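Local coordinates for Rho guanine nucleotide exchange factor TIAM2 (PDB 3A8P), which stimulates GDP-GTP exchange on the Rho-family GTPase Rac1, activating it, and is represented here by its protein- and membrane-binding PHCCEx domain, at residues G48-F53 against R69-A74; F18-V23 against R37-Y42; K156-A161 against N179-W184. One frame throughout, in Å; residues are numbered along the deposited sequence.

Overall arrangement
Contacts 1 and 2 belong to the PH domain and contact 3 to the helical CC-Ex region. Along the chain the three are in series: contact 2 closes before contact 1 opens, and contact 3 follows both. Contacts 1 and 2 lie in one antiparallel sheet, where strands 40-47 and 50-54 are neighbours; their centres are about 14 Å apart and they touch, F53 CD1 lying 3.5 Å from Y42 CD2. Contact 3 joins helices 136-165 and 171-206; its centre is about 39 Å from that of contact 1 and about 40 Å from that of contact 2, on the opposite side of the chain's centre. These contacts thus sample the PH sheet and, well away from it, the helical hairpin of the CC-Ex region.

Contact 1: G48-F53 against R69-A74; sequences GCTLLF and RCALFA
F53 pairs with C70 and T50 with F73 in an antiparallel arrangement, the short strand axes coming within 4.6 Å and running 163° apart. L51 and L72 form a hydrogen-bonded pair at its middle: L51 N donates to L72 O at 2.8 Å, and L72 N to L51 O at 2.7 Å. F53 N to C70 O continues the pattern, and R69 N to F53 O and A74 N to C49 O extend it past the strand ends.

The non-hydrogen-bonded pairs share one face of the sheet. T50 and F73 lie side by side there, T50 OG1 being 3.4 Å from F73 CD1, while L52 CD2 meets A71 CB at 3.7 Å. On the other face, C70 SG sits between its backbone N and carbonyl carbon (chi1 60°), 3.5 Å from F53 CB. It is 4.4 Å from the centre of the F53 ring and 37° off the normal, an oblique sulfur-aromatic contact. F53 CE2 reaches L72 CB at 3.9 Å, and the rings of F19 and Y42 meet F53 edge-to-face. An alanine at F53 would probably leave C70 SG without its aromatic partner and open a gap between L72, F19 and Y42.

The face bearing L51, F53 and L72 also meets strand 101-105 and helix 109-130, so backbone bonds fix the register while apolar side chains join this strand pair to the PH-domain core.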
loop_
_atom_site.group_PDB
_atom_site.type_symbol
_atom_site.label_atom_id
_atom_site.label_comp_id
_atom_site.label_asym_id
_atom_site.label_seq_id
_atom_site.Cartn_x
_atom_site.Cartn_y
_atom_site.Cartn_z
ATOM N N GLY A 48 -9.421 15.994 -3.649
ATOM C CA GLY A 48 -10.062 14.848 -3.027
ATOM C C GLY A 48 -8.959 13.801 -2.953
ATOM O O GLY A 48 -7.864 14.100 -2.479
ATOM N N CYS A 49 -9.223 12.585 -3.422
ATOM C CA CYS A 49 -8.197 11.544 -3.422
ATOM C C CYS A 49 -7.776 11.234 -4.842
ATOM O O CYS A 49 -7.300 10.137 -5.132
ATOM C CB CYS A 49 -8.703 10.263 -2.768
ATOM S SG CYS A 49 -8.377 10.187 -1.014
ATOM N N THR A 50 -7.960 12.206 -5.727
ATOM C CA THR A 50 -7.612 12.029 -7.126
ATOM C C THR A 50 -6.403 12.878 -7.517
ATOM O O THR A 50 -6.348 14.076 -7.231
ATOM C CB THR A 50 -8.804 12.421 -8.047
ATOM O OG1 THR A 50 -9.950 11.628 -7.712
ATOM C CG2 THR A 50 -8.443 12.207 -9.515
ATOM N N LEU A 51 -5.432 12.245 -8.162
ATOM C CA LEU A 51 -4.248 12.948 -8.626
ATOM C C LEU A 51 -4.466 13.190 -10.111
ATOM O O LEU A 51 -4.595 12.241 -10.882
ATOM C CB LEU A 51 -2.981 12.100 -8.417
ATOM C CG LEU A 51 -2.476 11.942 -6.979
ATOM C CD1 LEU A 51 -1.442 10.810 -6.890
ATOM C CD2 LEU A 51 -1.874 13.275 -6.518
ATOM N N LEU A 52 -4.532 14.460 -10.500
ATOM C CA LEU A 52 -4.726 14.839 -11.898
ATOM C C LEU A 52 -3.393 15.263 -12.491
ATOM O O LEU A 52 -2.674 16.073 -11.909
ATOM C CB LEU A 52 -5.722 15.991 -11.996
ATOM C CG LEU A 52 -7.084 15.697 -11.369
ATOM C CD1 LEU A 52 -7.930 16.958 -11.363
ATOM C CD2 LEU A 52 -7.771 14.577 -12.153
ATOM N N PHE A 53 -3.069 14.711 -13.653
ATOM C CA PHE A 53 -1.811 15.014 -14.320
ATOM C C PHE A 53 -2.021 15.935 -15.517
ATOM O O PHE A 53 -2.791 15.620 -16.415
ATOM C CB PHE A 53 -1.145 13.719 -14.790
ATOM C CG PHE A 53 -0.717 12.810 -13.674
ATOM C CD1 PHE A 53 0.622 12.455 -13.526
ATOM C CD2 PHE A 53 -1.645 12.304 -12.770
ATOM C CE1 PHE A 53 1.031 11.608 -12.496
ATOM C CE2 PHE A 53 -1.244 11.453 -11.730
ATOM C CZ PHE A 53 0.097 11.106 -11.597
ATOM N N ARG A 69 -4.155 14.878 -18.671
ATOM C CA ARG A 69 -3.835 13.830 -19.631
ATOM C C ARG A 69 -4.261 12.513 -19.005
ATOM O O ARG A 69 -4.532 11.541 -19.709
ATOM C CB ARG A 69 -2.332 13.769 -19.931
ATOM C CG ARG A 69 -1.863 14.716 -21.019
ATOM C CD ARG A 69 -2.523 14.412 -22.363
ATOM N NE ARG A 69 -2.169 13.089 -22.879
ATOM C CZ ARG A 69 -3.006 12.056 -22.957
ATOM N NH1 ARG A 69 -4.267 12.177 -22.550
ATOM N NH2 ARG A 69 -2.583 10.899 -23.451
ATOM N N CYS A 70 -4.313 12.488 -17.676
ATOM C CA CYS A 70 -4.698 11.279 -16.954
ATOM C C CYS A 70 -4.928 11.558 -15.476
ATOM O O CYS A 70 -4.552 12.613 -14.960
ATOM C CB CYS A 70 -3.619 10.207 -17.103
ATOM S SG CYS A 70 -2.016 10.733 -16.473
ATOM N N ALA A 71 -5.540 10.594 -14.798
ATOM C CA ALA A 71 -5.840 10.725 -13.384
ATOM C C ALA A 71 -5.496 9.455 -12.622
ATOM O O ALA A 71 -5.552 8.355 -13.165
ATOM C CB ALA A 71 -7.317 11.052 -13.201
ATOM N N LEU A 72 -5.146 9.616 -11.356
ATOM C CA LEU A 72 -4.812 8.481 -10.514
ATOM C C LEU A 72 -5.710 8.563 -9.276
ATOM O O LEU A 72 -5.618 9.511 -8.494
ATOM C CB LEU A 72 -3.330 8.548 -10.135
ATOM C CG LEU A 72 -2.611 7.265 -9.717
ATOM C CD1 LEU A 72 -1.102 7.471 -9.860
ATOM C CD2 LEU A 72 -2.992 6.886 -8.283
ATOM N N PHE A 73 -6.603 7.587 -9.126
ATOM C CA PHE A 73 -7.525 7.543 -7.991
ATOM C C PHE A 73 -6.806 6.828 -6.862
ATOM O O PHE A 73 -6.665 5.608 -6.864
ATOM C CB PHE A 73 -8.811 6.821 -8.413
ATOM C CG PHE A 73 -9.509 7.496 -9.565
ATOM C CD1 PHE A 73 -10.253 8.655 -9.360
ATOM C CD2 PHE A 73 -9.322 7.050 -10.870
ATOM C CE1 PHE A 73 -10.792 9.361 -10.430
ATOM C CE2 PHE A 73 -9.858 7.753 -11.947
ATOM C CZ PHE A 73 -10.592 8.910 -11.722
ATOM N N ALA A 74 -6.352 7.615 -5.895
ATOM C CA ALA A 74 -5.569 7.110 -4.778
ATOM C C ALA A 74 -6.289 6.652 -3.515
ATOM O O ALA A 74 -5.643 6.487 -2.479
ATOM C CB ALA A 74 -4.519 8.147 -4.410
#

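Contact 2: F18-V23 against R37-Y42; sequences FFKPLV and RKWKQY
R37 opens the segment by laying its aliphatic chain across K20, P21 and L22: R37 CD is 3.2 Å from P21 O, and CG approaches K20 CE. R37 is poorly ordered, so its distances are approximate, although its NH1 is hydrogen-bonded to V34 O. K20 NZ and R37 NE, of like charge, come within 4.6 Å. A water donates to F19 O at 2.7 Å, but its approach to K38 O is too short to trust, so a bridge is doubtful.

At W39, the extended K20 chain (CG anti to the backbone N, chi1 180°) crosses the indole at about a right angle, its CD 3.7 Å from the centre of the five-membered ring and only 8° off the normal, a CH-pi contact. F18 CB meets W39 CE3 at 3.8 Å. F19 N donates to K40 O at 2.7 Å, and K40 N to F19 O at 3.0 Å. Next, Q41 lies over one face of the F18 ring, its CB 3.8 Å from the ring centre and its amide stacked with the planes 26° apart. Y42 CE2 packs on F19 CD2.

These segments form an antiparallel pair in the PH-domain sheet, with strand 101-105 on the other edge of 18-23. Their two direct backbone hydrogen bonds both join F19 and K40; much of the contact is hydrocarbon against ring, probably offsetting repulsion between the like charges.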
loop_
_atom_site.group_PDB
_atom_site.type_symbol
_atom_site.label_atom_id
_atom_site.label_comp_id
_atom_site.label_asym_id
_atom_site.label_seq_id
_atom_site.Cartn_x
_atom_site.Cartn_y
_atom_site.Cartn_z
ATOM N N PHE A 18 7.971 14.175 -11.449
ATOM C CA PHE A 18 8.367 13.236 -12.480
ATOM C C PHE A 18 7.597 11.996 -12.068
ATOM O O PHE A 18 7.481 11.689 -10.872
ATOM C CB PHE A 18 9.881 13.015 -12.475
ATOM C CG PHE A 18 10.622 14.008 -13.331
ATOM C CD1 PHE A 18 10.805 13.770 -14.692
ATOM C CD2 PHE A 18 11.070 15.215 -12.795
ATOM C CE1 PHE A 18 11.422 14.725 -15.517
ATOM C CE2 PHE A 18 11.686 16.177 -13.605
ATOM C CZ PHE A 18 11.862 15.932 -14.969
ATOM N N PHE A 19 7.053 11.302 -13.058
ATOM C CA PHE A 19 6.218 10.131 -12.830
ATOM C C PHE A 19 6.656 8.919 -13.642
ATOM O O PHE A 19 7.101 9.042 -14.784
ATOM C CB PHE A 19 4.777 10.507 -13.183
ATOM C CG PHE A 19 3.835 9.349 -13.244
ATOM C CD1 PHE A 19 3.431 8.696 -12.082
ATOM C CD2 PHE A 19 3.325 8.924 -14.465
ATOM C CE1 PHE A 19 2.530 7.640 -12.136
ATOM C CE2 PHE A 19 2.418 7.860 -14.531
ATOM C CZ PHE A 19 2.020 7.219 -13.363
ATOM N N LYS A 20 6.513 7.741 -13.047
ATOM C CA LYS A 20 6.889 6.509 -13.709
ATOM C C LYS A 20 6.135 5.323 -13.126
ATOM O O LYS A 20 6.263 5.016 -11.940
ATOM C CB LYS A 20 8.396 6.287 -13.563
ATOM C CG LYS A 20 8.935 5.025 -14.210
ATOM C CD LYS A 20 10.444 4.969 -14.051
ATOM C CE LYS A 20 11.046 3.766 -14.743
ATOM N NZ LYS A 20 12.536 3.838 -14.744
ATOM N N PRO A 21 5.318 4.653 -13.952
ATOM C CA PRO A 21 4.559 3.489 -13.493
ATOM C C PRO A 21 5.566 2.363 -13.282
ATOM O O PRO A 21 6.509 2.217 -14.065
ATOM C CB PRO A 21 3.601 3.230 -14.654
ATOM C CG PRO A 21 4.398 3.669 -15.844
ATOM C CD PRO A 21 5.022 4.956 -15.365
ATOM N N LEU A 22 5.377 1.576 -12.225
ATOM C CA LEU A 22 6.314 0.501 -11.913
ATOM C C LEU A 22 5.740 -0.914 -11.946
ATOM O O LEU A 22 6.336 -1.819 -12.532
ATOM C CB LEU A 22 6.938 0.755 -10.534
ATOM C CG LEU A 22 8.004 -0.227 -10.050
ATOM C CD1 LEU A 22 9.174 -0.220 -11.021
ATOM C CD2 LEU A 22 8.466 0.160 -8.654
ATOM N N VAL A 23 4.599 -1.107 -11.301
ATOM C CA VAL A 23 3.975 -2.417 -11.246
ATOM C C VAL A 23 2.491 -2.320 -11.563
ATOM O O VAL A 23 1.840 -1.327 -11.232
ATOM C CB VAL A 23 4.125 -3.048 -9.835
ATOM C CG1 VAL A 23 3.404 -4.388 -9.782
ATOM C CG2 VAL A 23 5.603 -3.228 -9.489
ATOM N N ARG A 37 8.414 1.428 -19.312
ATOM C CA ARG A 37 8.248 2.494 -18.330
ATOM C C ARG A 37 9.421 3.475 -18.343
ATOM O O ARG A 37 10.582 3.070 -18.398
ATOM C CB ARG A 37 8.081 1.893 -16.928
ATOM C CG ARG A 37 9.286 1.124 -16.415
ATOM C CD ARG A 37 8.997 0.488 -15.061
ATOM N NE ARG A 37 10.194 -0.095 -14.452
ATOM C CZ ARG A 37 10.877 -1.123 -14.951
ATOM N NH1 ARG A 37 10.489 -1.704 -16.079
ATOM N NH2 ARG A 37 11.955 -1.569 -14.320
ATOM N N LYS A 38 9.102 4.767 -18.300
ATOM C CA LYS A 38 10.112 5.825 -18.293
ATOM C C LYS A 38 9.602 7.058 -17.535
ATOM O O LYS A 38 8.393 7.210 -17.330
ATOM C CB LYS A 38 10.494 6.199 -19.728
ATOM C CG LYS A 38 9.315 6.514 -20.630
ATOM C CD LYS A 38 9.787 6.762 -22.055
ATOM C CE LYS A 38 8.622 6.965 -23.008
ATOM N NZ LYS A 38 9.100 7.178 -24.405
ATOM N N TRP A 39 10.519 7.928 -17.114
ATOM C CA TRP A 39 10.147 9.124 -16.357
ATOM C C TRP A 39 9.617 10.269 -17.216
ATOM O O TRP A 39 10.289 10.731 -18.134
ATOM C CB TRP A 39 11.336 9.667 -15.545
ATOM C CG TRP A 39 11.876 8.782 -14.430
ATOM C CD1 TRP A 39 13.005 8.015 -14.471
ATOM C CD2 TRP A 39 11.367 8.668 -13.093
ATOM N NE1 TRP A 39 13.239 7.440 -13.242
ATOM C CE2 TRP A 39 12.248 7.823 -12.378
ATOM C CE3 TRP A 39 10.254 9.203 -12.424
ATOM C CZ2 TRP A 39 12.052 7.501 -11.024
ATOM C CZ3 TRP A 39 10.062 8.884 -11.078
ATOM C CH2 TRP A 39 10.958 8.041 -10.395
ATOM N N LYS A 40 8.415 10.732 -16.902
ATOM C CA LYS A 40 7.814 11.854 -17.612
ATOM C C LYS A 40 7.425 12.867 -16.546
ATOM O O LYS A 40 7.002 12.489 -15.455
ATOM C CB LYS A 40 6.568 11.410 -18.384
ATOM C CG LYS A 40 6.844 10.377 -19.461
ATOM C CD LYS A 40 5.553 9.900 -20.107
ATOM C CE LYS A 40 5.814 8.793 -21.123
ATOM N NZ LYS A 40 4.537 8.275 -21.686
ATOM N N GLN A 41 7.564 14.149 -16.856
ATOM C CA GLN A 41 7.231 15.203 -15.902
ATOM C C GLN A 41 5.818 15.720 -16.130
ATOM O O GLN A 41 5.376 15.841 -17.262
ATOM C CB GLN A 41 8.230 16.354 -16.031
ATOM C CG GLN A 41 8.040 17.468 -15.023
ATOM C CD GLN A 41 8.998 18.614 -15.268
ATOM O OE1 GLN A 41 9.148 19.068 -16.399
ATOM N NE2 GLN A 41 9.644 19.094 -14.211
ATOM N N TYR A 42 5.112 16.025 -15.047
ATOM C CA TYR A 42 3.752 16.530 -15.147
ATOM C C TYR A 42 3.495 17.536 -14.043
ATOM O O TYR A 42 4.103 17.464 -12.980
ATOM C CB TYR A 42 2.724 15.409 -14.941
ATOM C CG TYR A 42 2.680 14.314 -15.979
ATOM C CD1 TYR A 42 2.026 14.508 -17.194
ATOM C CD2 TYR A 42 3.253 13.069 -15.730
ATOM C CE1 TYR A 42 1.940 13.492 -18.132
ATOM C CE2 TYR A 42 3.176 12.042 -16.663
ATOM C CZ TYR A 42 2.514 12.260 -17.860
ATOM O OH TYR A 42 2.395 11.242 -18.777
HETATM O O HOH W 1 6.093 7.962 -17.033
#

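Contact 3: K156-A161 against N179-W184; sequences KMKKMA and NQIRQW
W184 and M157 make the principal aromatic contact between two nearly antiparallel helices, whose short axes pass 9.4 Å apart with their directions 163° apart. M157 CB lies over one face of the indole, offset toward the rim, 3.5 Å from the centre of the six-membered ring and 13° off its normal, which satisfies the geometry of a CH-pi contact. M157 CG follows the same face, closest to CH2 of W184. The chain then bends, and SD stands obliquely to the ring at 5.3 Å from that centre, a more distant Met-aromatic approach. K158 CA also lies over a face of W184.

Apolar contacts between aliphatic groups fill in beside the indole. K158 CB meets W184 CB at 4.0 Å, close to where the two backbones come nearest. One turn on from M157, A161 CB points toward the partner helix and touches I181 CG1 at 3.9 Å. I181 CG2 is met by K158 CE at 4.1 Å, the two side chains crossing at about a right angle.

Polar interactions run within each helix. A161 N donates to M157 O at 2.9 Å, spacing these two contact residues by one turn. The bend at the end of K158 (chi4 -75°) places NZ, which forms a salt bridge with E162 of its own helix.

No hydrogen bond joins these segments, so this part of the hairpin between helices 136-165 and 171-206, the latter including a predicted coiled coil, is held by ring-face and aliphatic contacts, with the lysine ammonium paired along its own helix.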
loop_
_atom_site.group_PDB
_atom_site.type_symbol
_atom_site.label_atom_id
_atom_site.label_comp_id
_atom_site.label_asym_id
_atom_site.label_seq_id
_atom_site.Cartn_x
_atom_site.Cartn_y
_atom_site.Cartn_z
ATOM N N LYS A 156 -3.484 -17.245 16.478
ATOM C CA LYS A 156 -3.782 -18.403 17.312
ATOM C C LYS A 156 -4.526 -19.471 16.521
ATOM O O LYS A 156 -4.251 -20.662 16.669
ATOM C CB LYS A 156 -4.607 -17.988 18.537
ATOM C CG LYS A 156 -3.831 -17.123 19.527
ATOM C CD LYS A 156 -4.711 -16.658 20.681
ATOM C CE LYS A 156 -3.936 -15.769 21.647
ATOM N NZ LYS A 156 -4.799 -15.325 22.785
ATOM N N MET A 157 -5.467 -19.054 15.679
ATOM C CA MET A 157 -6.222 -20.016 14.880
ATOM C C MET A 157 -5.282 -20.781 13.961
ATOM O O MET A 157 -5.426 -21.998 13.782
ATOM C CB MET A 157 -7.290 -19.314 14.033
ATOM C CG MET A 157 -8.428 -18.704 14.833
ATOM S SD MET A 157 -9.221 -19.911 15.906
ATOM C CE MET A 157 -8.436 -19.489 17.471
ATOM N N LYS A 158 -4.321 -20.058 13.393
ATOM C CA LYS A 158 -3.345 -20.636 12.477
ATOM C C LYS A 158 -2.485 -21.689 13.163
ATOM O O LYS A 158 -2.174 -22.722 12.567
ATOM C CB LYS A 158 -2.449 -19.541 11.882
ATOM C CG LYS A 158 -1.450 -20.048 10.847
ATOM C CD LYS A 158 -0.777 -18.881 10.123
ATOM C CE LYS A 158 0.313 -19.346 9.161
ATOM N NZ LYS A 158 1.556 -19.780 9.873
ATOM N N LYS A 159 -2.090 -21.426 14.405
ATOM C CA LYS A 159 -1.288 -22.399 15.136
ATOM C C LYS A 159 -2.132 -23.622 15.469
ATOM O O LYS A 159 -1.642 -24.744 15.417
ATOM C CB LYS A 159 -0.722 -21.796 16.422
ATOM C CG LYS A 159 0.405 -20.819 16.172
ATOM C CD LYS A 159 1.060 -20.380 17.471
ATOM C CE LYS A 159 2.125 -19.324 17.200
ATOM N NZ LYS A 159 3.134 -19.818 16.208
ATOM N N MET A 160 -3.400 -23.411 15.808
ATOM C CA MET A 160 -4.267 -24.537 16.128
ATOM C C MET A 160 -4.419 -25.447 14.906
ATOM O O MET A 160 -4.304 -26.667 15.017
ATOM C CB MET A 160 -5.649 -24.058 16.580
ATOM C CG MET A 160 -6.617 -25.194 16.923
ATOM S SD MET A 160 -6.334 -25.938 18.562
ATOM C CE MET A 160 -4.736 -26.587 18.416
ATOM N N ALA A 161 -4.678 -24.847 13.749
ATOM C CA ALA A 161 -4.844 -25.600 12.513
ATOM C C ALA A 161 -3.585 -26.415 12.226
ATOM O O ALA A 161 -3.669 -27.585 11.865
ATOM C CB ALA A 161 -5.138 -24.653 11.346
ATOM N N ASN A 179 -4.677 -25.670 2.819
ATOM C CA ASN A 179 -5.383 -24.614 2.106
ATOM C C ASN A 179 -5.927 -23.623 3.124
ATOM O O ASN A 179 -5.870 -22.410 2.922
ATOM C CB ASN A 179 -6.546 -25.200 1.305
ATOM C CG ASN A 179 -6.085 -26.058 0.140
ATOM O OD1 ASN A 179 -6.846 -26.876 -0.378
ATOM N ND2 ASN A 179 -4.838 -25.871 -0.285
ATOM N N GLN A 180 -6.456 -24.159 4.220
ATOM C CA GLN A 180 -7.013 -23.348 5.293
ATOM C C GLN A 180 -5.898 -22.525 5.953
ATOM O O GLN A 180 -6.046 -21.326 6.189
ATOM C CB GLN A 180 -7.675 -24.261 6.325
ATOM C CG GLN A 180 -8.551 -23.540 7.319
ATOM C CD GLN A 180 -9.100 -24.466 8.388
ATOM O OE1 GLN A 180 -9.664 -25.522 8.086
ATOM N NE2 GLN A 180 -8.938 -24.073 9.644
ATOM N N ILE A 181 -4.780 -23.182 6.242
ATOM C CA ILE A 181 -3.641 -22.520 6.860
ATOM C C ILE A 181 -3.181 -21.354 5.980
ATOM O O ILE A 181 -2.877 -20.266 6.486
ATOM C CB ILE A 181 -2.476 -23.521 7.087
ATOM C CG1 ILE A 181 -2.874 -24.533 8.166
ATOM C CG2 ILE A 181 -1.210 -22.787 7.523
ATOM C CD1 ILE A 181 -1.877 -25.670 8.352
ATOM N N ARG A 182 -3.149 -21.567 4.667
ATOM C CA ARG A 182 -2.730 -20.497 3.761
ATOM C C ARG A 182 -3.682 -19.308 3.809
ATOM O O ARG A 182 -3.255 -18.161 3.672
ATOM C CB ARG A 182 -2.642 -20.985 2.315
ATOM C CG ARG A 182 -1.613 -22.066 2.072
ATOM C CD ARG A 182 -1.281 -22.162 0.589
ATOM N NE ARG A 182 -0.547 -23.383 0.274
ATOM C CZ ARG A 182 -1.118 -24.563 0.049
ATOM N NH1 ARG A 182 -2.440 -24.684 0.096
ATOM N NH2 ARG A 182 -0.365 -25.626 -0.213
ATOM N N GLN A 183 -4.971 -19.581 3.983
ATOM C CA GLN A 183 -5.942 -18.504 4.044
ATOM C C GLN A 183 -5.688 -17.699 5.312
ATOM O O GLN A 183 -5.676 -16.464 5.273
ATOM C CB GLN A 183 -7.379 -19.050 4.032
ATOM C CG GLN A 183 -8.442 -17.955 3.923
ATOM C CD GLN A 183 -8.272 -17.102 2.668
ATOM O OE1 GLN A 183 -8.424 -17.591 1.552
ATOM N NE2 GLN A 183 -7.943 -15.821 2.852
ATOM N N TRP A 184 -5.480 -18.393 6.431
ATOM C CA TRP A 184 -5.200 -17.727 7.706
ATOM C C TRP A 184 -3.973 -16.835 7.541
ATOM O O TRP A 184 -3.919 -15.715 8.053
ATOM C CB TRP A 184 -4.892 -18.745 8.810
ATOM C CG TRP A 184 -6.056 -19.536 9.337
ATOM C CD1 TRP A 184 -6.172 -20.901 9.363
ATOM C CD2 TRP A 184 -7.209 -19.023 10.017
ATOM N NE1 TRP A 184 -7.318 -21.265 10.023
ATOM C CE2 TRP A 184 -7.975 -20.135 10.435
ATOM C CE3 TRP A 184 -7.666 -17.734 10.321
ATOM C CZ2 TRP A 184 -9.175 -19.996 11.138
ATOM C CZ3 TRP A 184 -8.859 -17.596 11.022
ATOM C CH2 TRP A 184 -9.599 -18.723 11.422
#